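Local coordinates for tRNA(His) guanylyltransferase (Saccharomyces cerevisiae, PDB 5XOX), which catalyses the magnesium-dependent 3'-5' addition of a single guanosine to the -1 position of tRNA(His), marking it for its cognate histidyl-tRNA synthetase, at residues H15-P20 and N91-K96; Q21-V26 and L83-T88; H34-F39 and H126-D131. All blocks are in the same frame, centred on the assembly; numbering follows the deposited sequence.

Contact 1: H15-P20 and N91-K96. With PO4 (phosphate ion), chain J.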
# COMPACT_ATOMS: atom_id res chain seq x y z
N HIS A 15 8.27 -2.08 -3.81
CA HIS A 15 8.35 -3.51 -3.90
C HIS A 15 7.15 -4.26 -3.32
O HIS A 15 7.20 -5.46 -3.15
CB HIS A 15 9.68 -3.97 -3.28
CG HIS A 15 10.87 -3.65 -4.14
ND1 HIS A 15 10.93 -2.54 -4.97
CD2 HIS A 15 12.03 -4.32 -4.34
CE1 HIS A 15 12.07 -2.54 -5.63
NE2 HIS A 15 12.76 -3.61 -5.27
N ASP A 16 6.06 -3.56 -3.00
CA ASP A 16 4.91 -4.16 -2.32
C ASP A 16 4.43 -5.50 -2.91
O ASP A 16 4.25 -5.65 -4.13
CB ASP A 16 3.72 -3.17 -2.31
CG ASP A 16 3.56 -2.41 -3.63
OD1 ASP A 16 4.00 -2.94 -4.68
OD2 ASP A 16 3.03 -1.28 -3.61
N VAL A 17 4.25 -6.46 -1.99
CA VAL A 17 3.94 -7.86 -2.29
C VAL A 17 2.66 -8.32 -1.66
O VAL A 17 2.11 -7.62 -0.81
CB VAL A 17 5.05 -8.80 -1.84
CG1 VAL A 17 6.19 -8.77 -2.79
CG2 VAL A 17 5.51 -8.39 -0.47
N ILE A 18 2.18 -9.49 -2.10
CA ILE A 18 0.94 -10.11 -1.60
C ILE A 18 1.17 -10.87 -0.30
O ILE A 18 2.17 -11.62 -0.13
CB ILE A 18 0.32 -11.07 -2.63
CG1 ILE A 18 -0.65 -10.33 -3.56
CG2 ILE A 18 -0.46 -12.12 -1.90
CD1 ILE A 18 -0.02 -9.41 -4.57
N LEU A 19 0.23 -10.67 0.63
CA LEU A 19 0.33 -11.30 1.92
C LEU A 19 0.49 -12.82 1.80
O LEU A 19 -0.22 -13.47 1.04
CB LEU A 19 -0.88 -10.91 2.76
CG LEU A 19 -0.85 -11.35 4.21
CD1 LEU A 19 0.15 -10.51 5.01
CD2 LEU A 19 -2.30 -11.30 4.81
N PRO A 20 1.45 -13.39 2.53
CA PRO A 20 1.76 -14.82 2.48
C PRO A 20 0.57 -15.72 2.84
O PRO A 20 -0.32 -15.31 3.58
CB PRO A 20 2.90 -14.96 3.50
CG PRO A 20 3.53 -13.57 3.58
CD PRO A 20 2.41 -12.62 3.36
N ASN A 91 8.50 -13.58 -6.60
CA ASN A 91 8.54 -13.29 -5.18
C ASN A 91 7.25 -12.60 -4.74
O ASN A 91 7.29 -11.65 -3.95
CB ASN A 91 9.76 -12.43 -4.85
CG ASN A 91 10.05 -12.39 -3.36
OD1 ASN A 91 9.43 -13.11 -2.56
ND2 ASN A 91 11.01 -11.55 -2.97
N ARG A 92 6.11 -13.07 -5.27
CA ARG A 92 4.82 -12.58 -4.81
C ARG A 92 4.57 -11.11 -5.12
O ARG A 92 3.84 -10.44 -4.41
CB ARG A 92 4.71 -12.81 -3.31
CG ARG A 92 4.46 -14.21 -2.89
CD ARG A 92 3.16 -14.25 -2.10
NE ARG A 92 2.63 -15.59 -2.02
CZ ARG A 92 1.45 -15.91 -1.49
NH1 ARG A 92 0.66 -14.96 -1.00
NH2 ARG A 92 1.05 -17.17 -1.48
N ARG A 93 5.20 -10.57 -6.16
CA ARG A 93 5.15 -9.12 -6.36
C ARG A 93 3.93 -8.70 -7.19
O ARG A 93 3.64 -9.31 -8.23
CB ARG A 93 6.43 -8.59 -7.03
CG ARG A 93 6.94 -7.37 -6.29
CD ARG A 93 7.90 -6.52 -7.05
NE ARG A 93 9.29 -6.78 -6.75
CZ ARG A 93 10.26 -5.94 -7.10
NH1 ARG A 93 9.93 -4.82 -7.73
NH2 ARG A 93 11.53 -6.22 -6.81
N LYS A 94 3.21 -7.67 -6.74
CA LYS A 94 1.99 -7.27 -7.44
C LYS A 94 2.28 -6.96 -8.90
O LYS A 94 1.74 -7.63 -9.83
CB LYS A 94 1.38 -6.01 -6.80
CG LYS A 94 1.01 -6.15 -5.36
CD LYS A 94 -0.46 -5.94 -5.16
CE LYS A 94 -0.87 -4.49 -5.08
NZ LYS A 94 -2.36 -4.42 -4.78
N ASP A 95 3.18 -5.98 -9.07
CA ASP A 95 3.57 -5.42 -10.36
C ASP A 95 3.92 -6.49 -11.39
O ASP A 95 3.39 -6.51 -12.53
CB ASP A 95 4.77 -4.48 -10.18
CG ASP A 95 4.71 -3.65 -8.91
OD1 ASP A 95 3.95 -2.66 -8.90
OD2 ASP A 95 5.45 -3.96 -7.95
N LYS A 96 4.83 -7.38 -11.00
CA LYS A 96 5.28 -8.46 -11.86
C LYS A 96 4.14 -9.42 -12.21
O LYS A 96 4.00 -9.83 -13.36
CB LYS A 96 6.46 -9.21 -11.23
CG LYS A 96 7.84 -8.45 -11.25
CD LYS A 96 8.93 -9.28 -10.53
CE LYS A 96 10.21 -9.53 -11.34
NZ LYS A 96 11.07 -10.60 -10.67
P PO4 J . 13.09 -5.78 -9.44
O1 PO4 J . 13.00 -4.34 -8.92
O2 PO4 J . 11.78 -6.23 -10.10
O3 PO4 J . 13.38 -6.68 -8.26
O4 PO4 J . 14.15 -5.87 -10.50

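Contact 2: Q21-V26 and L83-T88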
# COMPACT_ATOMS: atom_id res chain seq x y z
N GLN A 21 0.57 -16.91 2.26
CA GLN A 21 -0.45 -17.94 2.48
C GLN A 21 -1.85 -17.47 2.02
O GLN A 21 -2.87 -17.83 2.62
CB GLN A 21 -0.48 -18.36 3.96
CG GLN A 21 0.76 -19.15 4.43
CD GLN A 21 0.66 -19.64 5.88
OE1 GLN A 21 -0.38 -20.17 6.31
NE2 GLN A 21 1.72 -19.41 6.66
N CYS A 22 -1.89 -16.67 0.95
CA CYS A 22 -3.15 -16.28 0.31
C CYS A 22 -3.17 -16.78 -1.12
O CYS A 22 -2.18 -16.64 -1.83
CB CYS A 22 -3.36 -14.76 0.32
SG CYS A 22 -3.53 -13.97 1.95
N TYR A 23 -4.29 -17.34 -1.57
CA TYR A 23 -4.44 -17.64 -2.98
C TYR A 23 -4.43 -16.34 -3.75
O TYR A 23 -4.91 -15.32 -3.28
CB TYR A 23 -5.71 -18.42 -3.27
CG TYR A 23 -5.80 -19.76 -2.55
CD1 TYR A 23 -5.14 -20.89 -3.07
CD2 TYR A 23 -6.45 -19.88 -1.32
CE1 TYR A 23 -5.19 -22.10 -2.42
CE2 TYR A 23 -6.52 -21.09 -0.68
CZ TYR A 23 -5.88 -22.20 -1.23
OH TYR A 23 -5.93 -23.41 -0.58
N ILE A 24 -3.84 -16.37 -4.93
CA ILE A 24 -3.82 -15.16 -5.71
C ILE A 24 -4.69 -15.33 -6.92
O ILE A 24 -4.81 -16.42 -7.46
CB ILE A 24 -2.43 -14.78 -6.09
CG1 ILE A 24 -1.54 -14.84 -4.85
CG2 ILE A 24 -2.42 -13.39 -6.62
CD1 ILE A 24 -0.06 -14.40 -5.08
N VAL A 25 -5.34 -14.26 -7.33
CA VAL A 25 -6.03 -14.27 -8.60
C VAL A 25 -5.43 -13.21 -9.48
O VAL A 25 -5.22 -12.06 -9.04
CB VAL A 25 -7.51 -14.01 -8.47
CG1 VAL A 25 -8.12 -14.10 -9.83
CG2 VAL A 25 -8.16 -14.99 -7.51
N VAL A 26 -5.14 -13.58 -10.71
CA VAL A 26 -4.79 -12.58 -11.70
C VAL A 26 -5.88 -12.54 -12.72
O VAL A 26 -6.05 -13.50 -13.48
CB VAL A 26 -3.44 -12.85 -12.36
CG1 VAL A 26 -3.20 -11.78 -13.39
CG2 VAL A 26 -2.32 -12.83 -11.31
N LEU A 83 -3.70 -18.71 -8.44
CA LEU A 83 -2.38 -19.14 -8.01
C LEU A 83 -2.42 -19.71 -6.61
O LEU A 83 -3.11 -19.16 -5.72
CB LEU A 83 -1.40 -17.98 -8.07
CG LEU A 83 -1.17 -17.34 -9.44
CD1 LEU A 83 0.10 -16.57 -9.39
CD2 LEU A 83 -1.05 -18.41 -10.50
N LYS A 84 -1.69 -20.80 -6.42
CA LYS A 84 -1.73 -21.54 -5.17
C LYS A 84 -1.24 -20.71 -4.00
O LYS A 84 -0.23 -20.01 -4.10
CB LYS A 84 -0.89 -22.80 -5.26
CG LYS A 84 0.55 -22.54 -5.63
CD LYS A 84 1.34 -23.85 -5.70
CE LYS A 84 2.85 -23.62 -5.72
NZ LYS A 84 3.55 -24.91 -5.48
N SER A 85 -1.91 -20.88 -2.86
CA SER A 85 -1.64 -20.13 -1.62
C SER A 85 -0.16 -20.10 -1.23
O SER A 85 0.26 -19.25 -0.45
CB SER A 85 -2.40 -20.76 -0.46
OG SER A 85 -1.94 -22.10 -0.26
N SER A 86 0.62 -21.05 -1.72
CA SER A 86 2.01 -21.10 -1.32
C SER A 86 2.96 -20.47 -2.32
O SER A 86 4.16 -20.52 -2.11
CB SER A 86 2.43 -22.54 -1.07
OG SER A 86 2.24 -23.34 -2.22
N THR A 87 2.46 -19.89 -3.41
CA THR A 87 3.37 -19.54 -4.51
C THR A 87 4.43 -18.46 -4.20
O THR A 87 4.17 -17.52 -3.46
CB THR A 87 2.62 -19.09 -5.73
OG1 THR A 87 3.58 -18.75 -6.73
CG2 THR A 87 1.74 -17.89 -5.42
N THR A 88 5.65 -18.68 -4.72
CA THR A 88 6.76 -17.72 -4.65
C THR A 88 7.01 -16.96 -5.94
O THR A 88 8.00 -16.24 -6.04
CB THR A 88 8.06 -18.39 -4.27
OG1 THR A 88 8.56 -19.13 -5.40
CG2 THR A 88 7.86 -19.31 -3.09

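Contact 3: H34-F39 and H126-D131. With GTP (guanosine-5'-triphosphate), chain G.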
# COMPACT_ATOMS: atom_id res chain seq x y z
N HIS A 34 -15.79 -3.63 -26.22
CA HIS A 34 -17.05 -3.36 -26.86
C HIS A 34 -16.77 -2.82 -28.26
O HIS A 34 -17.30 -3.31 -29.26
CB HIS A 34 -17.85 -2.36 -26.04
CG HIS A 34 -19.26 -2.24 -26.48
ND1 HIS A 34 -20.22 -3.16 -26.13
CD2 HIS A 34 -19.87 -1.34 -27.28
CE1 HIS A 34 -21.37 -2.83 -26.69
NE2 HIS A 34 -21.18 -1.72 -27.39
N GLU A 35 -15.88 -1.84 -28.32
CA GLU A 35 -15.60 -1.17 -29.58
C GLU A 35 -14.76 -2.07 -30.45
O GLU A 35 -14.87 -2.03 -31.67
CB GLU A 35 -14.93 0.18 -29.34
CG GLU A 35 -15.77 1.13 -28.48
CD GLU A 35 -15.80 0.75 -27.01
OE1 GLU A 35 -15.03 -0.14 -26.59
OE2 GLU A 35 -16.65 1.29 -26.26
N PHE A 36 -13.93 -2.90 -29.81
CA PHE A 36 -13.05 -3.84 -30.50
C PHE A 36 -13.86 -4.87 -31.25
O PHE A 36 -13.74 -5.03 -32.47
CB PHE A 36 -12.15 -4.55 -29.50
CG PHE A 36 -11.12 -5.44 -30.12
CD1 PHE A 36 -10.23 -4.93 -31.06
CD2 PHE A 36 -11.00 -6.77 -29.75
CE1 PHE A 36 -9.26 -5.75 -31.63
CE2 PHE A 36 -10.03 -7.59 -30.31
CZ PHE A 36 -9.17 -7.08 -31.25
N SER A 37 -14.71 -5.58 -30.51
CA SER A 37 -15.63 -6.54 -31.12
C SER A 37 -16.64 -5.88 -32.06
O SER A 37 -17.16 -6.54 -32.96
CB SER A 37 -16.34 -7.32 -30.03
OG SER A 37 -16.76 -6.43 -29.01
N LYS A 38 -16.91 -4.59 -31.89
CA LYS A 38 -17.77 -3.88 -32.84
C LYS A 38 -16.99 -3.70 -34.16
O LYS A 38 -17.51 -3.98 -35.25
CB LYS A 38 -18.20 -2.52 -32.26
CG LYS A 38 -19.19 -1.68 -33.11
CD LYS A 38 -19.20 -0.22 -32.61
CE LYS A 38 -19.49 -0.09 -31.10
NZ LYS A 38 -19.10 1.26 -30.56
N PHE A 39 -15.75 -3.25 -34.03
CA PHE A 39 -14.92 -2.97 -35.18
C PHE A 39 -14.61 -4.20 -36.01
O PHE A 39 -14.68 -4.17 -37.24
CB PHE A 39 -13.62 -2.30 -34.74
CG PHE A 39 -12.74 -1.92 -35.87
CD1 PHE A 39 -11.82 -2.81 -36.38
CD2 PHE A 39 -12.91 -0.70 -36.50
CE1 PHE A 39 -11.02 -2.47 -37.44
CE2 PHE A 39 -12.13 -0.35 -37.58
CZ PHE A 39 -11.18 -1.23 -38.06
N HIS A 126 -6.74 -0.03 -34.37
CA HIS A 126 -7.53 -0.77 -33.39
C HIS A 126 -6.85 -2.09 -32.99
O HIS A 126 -6.85 -3.06 -33.75
CB HIS A 126 -8.93 -1.01 -33.94
CG HIS A 126 -9.60 0.22 -34.47
ND1 HIS A 126 -9.16 0.88 -35.60
CD2 HIS A 126 -10.66 0.93 -34.01
CE1 HIS A 126 -9.93 1.94 -35.81
NE2 HIS A 126 -10.85 1.99 -34.86
N LEU A 127 -6.33 -2.13 -31.77
CA LEU A 127 -5.54 -3.27 -31.32
C LEU A 127 -5.99 -3.73 -29.94
O LEU A 127 -6.42 -2.91 -29.13
CB LEU A 127 -4.06 -2.89 -31.33
CG LEU A 127 -3.09 -3.69 -32.22
CD1 LEU A 127 -3.41 -3.66 -33.71
CD2 LEU A 127 -1.61 -3.33 -31.93
N PRO A 128 -5.94 -5.04 -29.70
CA PRO A 128 -6.36 -5.60 -28.41
C PRO A 128 -5.36 -5.27 -27.31
O PRO A 128 -4.18 -5.47 -27.54
CB PRO A 128 -6.41 -7.10 -28.69
CG PRO A 128 -5.43 -7.33 -29.74
CD PRO A 128 -5.42 -6.09 -30.59
N TYR A 129 -5.81 -4.79 -26.15
CA TYR A 129 -4.90 -4.54 -25.03
C TYR A 129 -5.68 -4.74 -23.75
O TYR A 129 -6.89 -4.48 -23.72
CB TYR A 129 -4.22 -3.14 -25.11
CG TYR A 129 -5.08 -1.91 -24.95
CD1 TYR A 129 -5.83 -1.43 -26.00
CD2 TYR A 129 -5.15 -1.23 -23.75
CE1 TYR A 129 -6.62 -0.29 -25.87
CE2 TYR A 129 -5.94 -0.08 -23.60
CZ TYR A 129 -6.68 0.38 -24.66
OH TYR A 129 -7.48 1.51 -24.53
N PHE A 130 -5.03 -5.30 -22.73
CA PHE A 130 -5.81 -5.85 -21.64
C PHE A 130 -5.42 -5.23 -20.28
O PHE A 130 -4.24 -5.06 -19.97
CB PHE A 130 -5.66 -7.38 -21.52
CG PHE A 130 -6.03 -8.17 -22.78
CD1 PHE A 130 -6.46 -7.55 -23.93
CD2 PHE A 130 -6.15 -9.55 -22.72
CE1 PHE A 130 -6.78 -8.27 -25.05
CE2 PHE A 130 -6.54 -10.30 -23.83
CZ PHE A 130 -6.86 -9.65 -24.99
N ASP A 131 -6.41 -4.90 -19.45
CA ASP A 131 -6.16 -4.55 -18.05
C ASP A 131 -5.89 -5.82 -17.25
O ASP A 131 -6.58 -6.82 -17.42
CB ASP A 131 -7.36 -3.80 -17.46
CG ASP A 131 -7.17 -3.45 -16.01
OD1 ASP A 131 -6.44 -4.16 -15.31
OD2 ASP A 131 -7.80 -2.48 -15.54
PG GTP G . -13.88 -1.76 -20.06
O1G GTP G . -13.48 -0.35 -20.51
O2G GTP G . -12.71 -2.37 -19.31
O3G GTP G . -15.03 -1.63 -19.09
O3B GTP G . -14.27 -2.81 -21.26
PB GTP G . -15.56 -2.80 -22.26
O1B GTP G . -16.25 -1.45 -22.30
O2B GTP G . -15.15 -3.14 -23.68
O3A GTP G . -16.55 -4.03 -21.85
PA GTP G . -16.24 -5.13 -20.70
O1A GTP G . -14.92 -5.76 -21.06
O2A GTP G . -16.24 -4.53 -19.32
O5' GTP G . -17.43 -6.21 -20.73
C5' GTP G . -17.38 -7.37 -21.54
C4' GTP G . -17.52 -6.96 -23.01
O4' GTP G . -16.85 -7.90 -23.83
C3' GTP G . -18.94 -6.87 -23.57
O3' GTP G . -19.41 -5.54 -23.59
C2' GTP G . -18.80 -7.35 -25.00
O2' GTP G . -19.08 -6.26 -25.84
C1' GTP G . -17.35 -7.84 -25.14
N9 GTP G . -17.29 -9.23 -25.63
C8 GTP G . -16.65 -10.27 -25.00
N7 GTP G . -16.83 -11.40 -25.75
C5 GTP G . -17.56 -11.09 -26.85
C6 GTP G . -18.03 -11.83 -27.94
O6 GTP G . -17.81 -13.04 -28.04
N1 GTP G . -18.78 -11.19 -28.93
C2 GTP G . -19.06 -9.83 -28.84
N2 GTP G . -19.77 -9.18 -29.78
N3 GTP G . -18.58 -9.11 -27.75
C4 GTP G . -17.85 -9.72 -26.78

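Contact 1: H15-P20 and N91-K96
The carbonyl oxygen of Arg92 is gripped by one well-aligned hydrogen bond, donated by Ile18 N over 3.0 Å with an N-H...O angle of 165° and nearly along the C=O axis. The methine CB of Val17 lies against the same oxygen, and its CG1 branch reaches on to the CG of Arg93. Two residues beyond Arg92, Lys94 N donates a long, weak bond to Asp16 O, so the backbones run together only as a single bridge between Val17 and Arg93. The Arg92 chain, bent at chi2, crosses Ile18 at about a right angle; its NH1 meets the CG2 methyl of Ile18, and one guanidinium face lies over Pro20 CA. Leu19 O lies at the guanidinium edge, near its plane, 2.7 Å from Arg92 NH1 but poorly angled. The polar end is held chiefly from elsewhere, NE by Thr87 O and NH2 weakly by Cys22 O, and an alanine here, without the guanidinium, would probably leave the two loops less firmly joined and Ile18 and Pro20 less covered. The other branch of Ile18 ends in CD1, 3.5 Å from Lys94 CG. On the more open side the side chains of His15 and Arg93 run side by side, their flat groups 32° apart, with NH2 of Arg93 over one face of the imidazole, 3.2 Å from CD2 of His15. A phosphate ion, probably from the crystallisation liquor, covers the opposite guanidinium face. Asp16 OD1 and Asp95 OD2 approach to 3.7 Å, which would tend to raise the proton affinity of one carboxylate. Asp16 and Lys94 also form long, weak ion pairs with Lys94 and Asp16 of a second subunit. The contact thus lays the loop that leads into strand 23-30 against the start of helix 94-116, with Arg93 at the N-cap position.

Contact 2: Q21-V26 and L83-T88
An antiparallel sheet, the core of the palm-like fold that Thg1 enzymes share with conventional polymerases, starts one of its strand pairings here, at the end remote from the catalytic metals. Ile24 on strand 23-30 and Leu83 at the close of strand 78-83 form a hydrogen-bonded antiparallel pair: Leu83 N gives to Ile24 O over 2.7 Å, nearly straight at 173°, and Ile24 N returns a 3.0 Å bond to a lone pair of Leu83 O. Their side chains share one face of the sheet and meet through their CB atoms; there Leu83 also rests on Leu97 of helix 94-116. Past Leu83 the chain folds into a type I turn from Lys84 to Thr87, closed by Thr87 N to Lys84 O. The turn brings the CG2 methyl of Thr87 to CD1 of Ile24, the two side chains crossing at about a right angle, while OG1 of Thr87 bonds to Asp68. Tyr23, backed by Leu140 and Ile143 of helix 140-171, has CG anti to its carbonyl carbon. This turns the phenol ring over Ser85, whose CB sits above the ring centre in a CH-pi contact, 3.7 Å from the Tyr23 centroid.

Contact 3: H34-F39 and H126-D131
Two aromatic side chains of helix 33-39, Phe36 and Phe39, carry the whole of this contact, one in a dense interior and the other toward the margin. Both have CG anti to the backbone N (chi1 -174° and -177°), which swings the rings off the helix toward the 126-131 segment. Phe36 makes the buried, many-sided part. The tip of its ring crosses Pro128 obliquely, CZ lying 3.8 Å from Pro128 CB, while Pro128 CA sits over one face, offset toward the rim, and His126 O lies at the ring edge. That carbonyl oxygen is hydrogen-bonded to the hydroxyl of Tyr40. The rings of Phe33, edge-to-face, and of Tyr40 also meet Phe36, so it sits among aromatic rings and the proline. By contrast, the outer part is a close pair of partly exposed rings: Phe39 and the His126 imidazole stack face to face, centroids 3.9 Å apart and planes within 11°, each almost centred on the other. No hydrogen bond crosses the two segments. At the start of the same helix, exposed His34 turns to the nucleotide instead, its backbone N donating a 2.7 Å bond to O2B of GTP and its ND1 making a weak bond with the ribose O2'. The packing of Phe36 thus backs a helix that binds GTP on another side. Helix 33-39 lies over the run that leads into strand 130-137, while Tyr109 and Val110 of helix 94-116 pack against Pro128, and Pro128 O accepts a hydrogen bond from Ser107 of a second subunit.

Overall arrangement
From the N terminus, residues 15-20 open the longer of two nested loops, closed at 91-96 by contact 1; the next residues, 21-26, open the inner one, closed at 83-88 by contact 2. These two contacts touch through the Arg92 side chain and lie together at one end of the sheet. The chain then follows strand 23-30 across the molecule to 34-39, whose partner, 126-131, comes only after helix 94-116, so contact 3 crosses both loops. It lies on the far side of the chain's centre, beside the GTP. Strands 23-30 and 130-137, neighbours in the sheet, connect contact 2 with contact 3, while helix 94-116 spans from contact 1 to the surroundings of contact 3.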